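Protein CT_858 (Chlamydia trachomatis, PDB 3DOR) acts as a secreted chlamydial protease, known as CPAF, probably a serine-type endopeptidase, whose mature form is a dimer. Local coordinates at the interface of chains A and B. Coordinates in Å, arbitrary orientation; residue numbers count along the deposited sequence, not the author numbering. Chains: chain A/B, Protein CT_858.

Contacts 1 and 2 are two patches of one two-fold symmetric interface, with their C-alpha centres about 19 Å apart. In chain A, residues 191-192 of contact 2 run on through helix 194-197 and a 3-10 turn to residues 202-206 of contact 1. The stretch 191-206 thus contributes to both patches, joined in contact 2 by A:Phe79 and A:Gly506. In chain B, strand 365-368, carrying B:Arg367 of contact 1, is soon followed by helix 372-384 of contact 2. Helix 409-428, carrying B:Trp426 of contact 2, soon gives way to residues 432-433 of contact 1. Symmetry provides a twin of each contact, helping to hold the mature dimer together.

Contact 1: the interface of chains A and B. Residues chain A 202, 204-206; chain B 26, 367, 432-433.
Bends at chi2 (-90°) and chi3 carry the guanidinium of B:Arg367 round to the backbone carbonyl of A:Gln205, while B:Leu433, with CG anti to its backbone N (chi1 -173°), lays CG over one face of that flat group. The terminal guanidinium nitrogen NH2 of B:Arg367 donates to A:Gln205 O at 3.0 Å in a nearly straight bond. The same nitrogen donates to B:Leu433 O at 2.8 Å. Both oxygens lie at the guanidinium edge, so one nitrogen ties the partner's backbone to its own chain and fixes the rotation of the group. Arginine suits the place, with several N-H groups on a long, flexible stem.

A:Pro204 supplies a rigid apolar surface. Its ring carbon CB packs on B:Leu433 CB at 3.5 Å, and CD meets B:Glu432 CB at 3.6 Å, so the glutamate contributes its aliphatic stem here. The hydroxyl side of B:Thr26, on helix 25-32, faces the same proline ring. The threonine methyl CG2 instead meets A:Leu206 CG at 3.7 Å, the two side chains running antiparallel alongside one another. Water 1 lies 2.9 Å from A:Arg202 O and links it to the backbone N of B:Glu432. By recognising an extended segment through backbone carbonyls and the apolar side chains of A:Pro204 and A:Leu206, the site helps join the two subunits of the dimer.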
# COMPACT_ATOMS: atom_id res chain seq x y z
N ARG A 202 20.47 19.15 14.02
CA ARG A 202 21.91 18.96 13.85
C ARG A 202 22.21 17.73 12.98
O ARG A 202 21.40 16.80 12.90
CB ARG A 202 22.60 18.80 15.21
CG ARG A 202 22.41 19.99 16.13
CD ARG A 202 22.72 21.29 15.40
NE ARG A 202 22.24 22.47 16.13
CZ ARG A 202 21.83 23.59 15.55
NH1 ARG A 202 21.84 23.69 14.22
NH2 ARG A 202 21.39 24.60 16.28
N PRO A 204 23.43 14.22 11.79
CA PRO A 204 23.46 12.97 12.56
C PRO A 204 24.88 12.52 12.90
O PRO A 204 25.80 12.66 12.09
CB PRO A 204 22.74 11.98 11.63
CG PRO A 204 23.11 12.47 10.27
CD PRO A 204 22.97 13.98 10.41
N GLN A 205 25.05 12.00 14.11
CA GLN A 205 26.36 11.51 14.53
C GLN A 205 26.22 10.10 15.09
O GLN A 205 25.26 9.79 15.80
CB GLN A 205 26.99 12.43 15.59
CG GLN A 205 26.35 12.38 16.99
CD GLN A 205 27.19 13.07 18.06
OE1 GLN A 205 27.62 14.22 17.90
NE2 GLN A 205 27.43 12.38 19.18
N LEU A 206 27.17 9.24 14.76
CA LEU A 206 27.15 7.87 15.26
C LEU A 206 27.72 7.85 16.67
O LEU A 206 27.04 7.44 17.61
CB LEU A 206 27.99 6.96 14.36
CG LEU A 206 27.50 6.75 12.92
CD1 LEU A 206 28.58 6.03 12.13
CD2 LEU A 206 26.19 5.96 12.93
N THR B 26 24.61 7.86 7.76
CA THR B 26 25.82 8.19 8.50
C THR B 26 26.72 6.97 8.70
O THR B 26 27.94 7.09 8.73
CB THR B 26 25.46 8.78 9.87
OG1 THR B 26 24.45 9.78 9.71
CG2 THR B 26 26.68 9.42 10.52
N ARG B 367 17.76 3.80 16.37
CA ARG B 367 17.98 5.22 16.07
C ARG B 367 17.13 5.41 14.81
O ARG B 367 17.37 4.75 13.80
CB ARG B 367 19.45 5.51 15.73
CG ARG B 367 20.51 5.05 16.73
CD ARG B 367 20.83 6.09 17.79
NE ARG B 367 21.10 7.42 17.24
CZ ARG B 367 22.30 7.89 16.89
NH1 ARG B 367 23.38 7.13 17.01
NH2 ARG B 367 22.40 9.13 16.44
N GLU B 432 17.30 13.39 12.20
CA GLU B 432 18.13 12.74 11.18
C GLU B 432 18.52 11.32 11.61
O GLU B 432 18.51 10.39 10.81
CB GLU B 432 19.39 13.58 10.92
CG GLU B 432 19.12 14.97 10.35
CD GLU B 432 18.60 14.93 8.92
OE1 GLU B 432 18.69 15.96 8.23
OE2 GLU B 432 18.08 13.87 8.49
N LEU B 433 18.88 11.17 12.88
CA LEU B 433 19.24 9.87 13.45
C LEU B 433 19.01 10.04 14.93
O LEU B 433 19.93 10.34 15.70
CB LEU B 433 20.71 9.53 13.16
CG LEU B 433 21.15 8.11 13.57
CD1 LEU B 433 20.23 7.06 12.92
CD2 LEU B 433 22.60 7.86 13.14
O HOH W 1 18.76 15.91 13.60

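Contact 2: the interface of chains A and B. Residues chain A 79, 191-192, 506; chain B 372, 375-376, 426.
The first turn of chain B helix 372-384, together with the indole near the end of helix 409-428, meets three loop segments of chain A. A:Val191 faces this helix with both of its methyls. Its CG1, anti to the backbone N (chi1 -177°), reaches B:Gln372 CB at 3.5 Å, and the two side chains cross at about a right angle. The other methyl, CG2, comes to 4.1 Å from B:Val376 CG2. B:Val375 adds its CG1 methyl 4.0 Å from A:Val191 CG1. Valine suits both sides: A:Val191 offers both methyls to the helix, while B:Val375 divides its two between the partner and the indole of B:Trp426.

B:Val376 also serves A:Phe79, which follows strand 75-78. The valine methyl CG2 lies 3.5 Å from A:Phe79 CB and also approaches the ring carbon CD2, so it touches the stem and one flank of the phenylalanine. A:Gly506, just before strand 507-513, passes beside the stem of B:Gln372. The modelled approach is too short to be trusted in detail.

B:Trp426 adds a direct polar bond: its indole NE1 donates to A:Gly192 O at 3.0 Å. The acceptor lies close to the ring plane, whereas the donor is tilted 28° from the carbonyl plane. Within its own chain, B:Val375 CG2 rests over one face of the indole near the rim and probably helps to fix the rotation of the indole. Tryptophan thus combines a broad ring for packing against a neighbouring helix of its own chain with an N-H for the partner's backbone. A second link to that carbonyl runs through water 2, which sits 2.7 Å from A:Gly192 O and 3.0 Å from the side-chain amide oxygen OE1 of B:Gln372.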
# COMPACT_ATOMS: atom_id res chain seq x y z
N PHE A 79 -0.04 15.13 6.53
CA PHE A 79 0.01 14.58 7.87
C PHE A 79 -0.08 15.79 8.81
O PHE A 79 0.92 16.26 9.35
CB PHE A 79 1.35 13.85 8.12
CG PHE A 79 1.50 12.55 7.36
CD1 PHE A 79 2.46 12.43 6.35
CD2 PHE A 79 0.72 11.44 7.67
CE1 PHE A 79 2.64 11.22 5.65
CE2 PHE A 79 0.89 10.22 6.99
CZ PHE A 79 1.85 10.11 5.97
N VAL A 191 1.21 18.13 14.88
CA VAL A 191 2.44 17.82 14.16
C VAL A 191 3.28 19.10 14.05
O VAL A 191 3.02 19.94 13.19
CB VAL A 191 2.14 17.30 12.74
CG1 VAL A 191 3.43 16.91 12.05
CG2 VAL A 191 1.19 16.10 12.82
N GLY A 192 4.27 19.23 14.92
CA GLY A 192 5.13 20.40 14.93
C GLY A 192 5.63 20.87 13.57
O GLY A 192 6.11 20.08 12.76
N GLY A 506 5.39 16.94 4.77
CA GLY A 506 4.21 16.40 5.43
C GLY A 506 3.14 15.95 4.48
O GLY A 506 1.96 15.92 4.82
N GLN B 372 7.01 13.80 9.32
CA GLN B 372 5.73 13.95 9.99
C GLN B 372 4.86 12.66 9.90
O GLN B 372 3.89 12.50 10.64
CB GLN B 372 4.95 15.15 9.46
CG GLN B 372 5.25 15.59 8.05
CD GLN B 372 6.56 16.36 7.89
OE1 GLN B 372 6.68 17.51 8.30
NE2 GLN B 372 7.55 15.71 7.28
N VAL B 375 5.45 11.09 13.06
CA VAL B 375 4.87 11.92 14.11
C VAL B 375 3.40 11.57 14.26
O VAL B 375 2.92 11.43 15.38
CB VAL B 375 5.01 13.42 13.80
CG1 VAL B 375 4.30 14.22 14.87
CG2 VAL B 375 6.49 13.81 13.75
N VAL B 376 2.70 11.38 13.15
CA VAL B 376 1.28 11.03 13.22
C VAL B 376 1.09 9.68 13.90
O VAL B 376 0.16 9.52 14.69
CB VAL B 376 0.64 11.00 11.82
CG1 VAL B 376 -0.80 10.50 11.91
CG2 VAL B 376 0.68 12.41 11.22
N TRP B 426 11.09 14.86 17.70
CA TRP B 426 10.64 15.75 16.64
C TRP B 426 10.72 17.21 17.07
O TRP B 426 11.26 18.04 16.36
CB TRP B 426 9.22 15.40 16.22
CG TRP B 426 8.70 16.25 15.09
CD1 TRP B 426 7.80 17.27 15.17
CD2 TRP B 426 9.04 16.12 13.70
NE1 TRP B 426 7.54 17.78 13.92
CE2 TRP B 426 8.29 17.10 13.00
CE3 TRP B 426 9.90 15.29 12.98
CZ2 TRP B 426 8.38 17.26 11.61
CZ3 TRP B 426 9.99 15.44 11.60
CH2 TRP B 426 9.23 16.42 10.93
O HOH W 2 5.92 19.79 10.12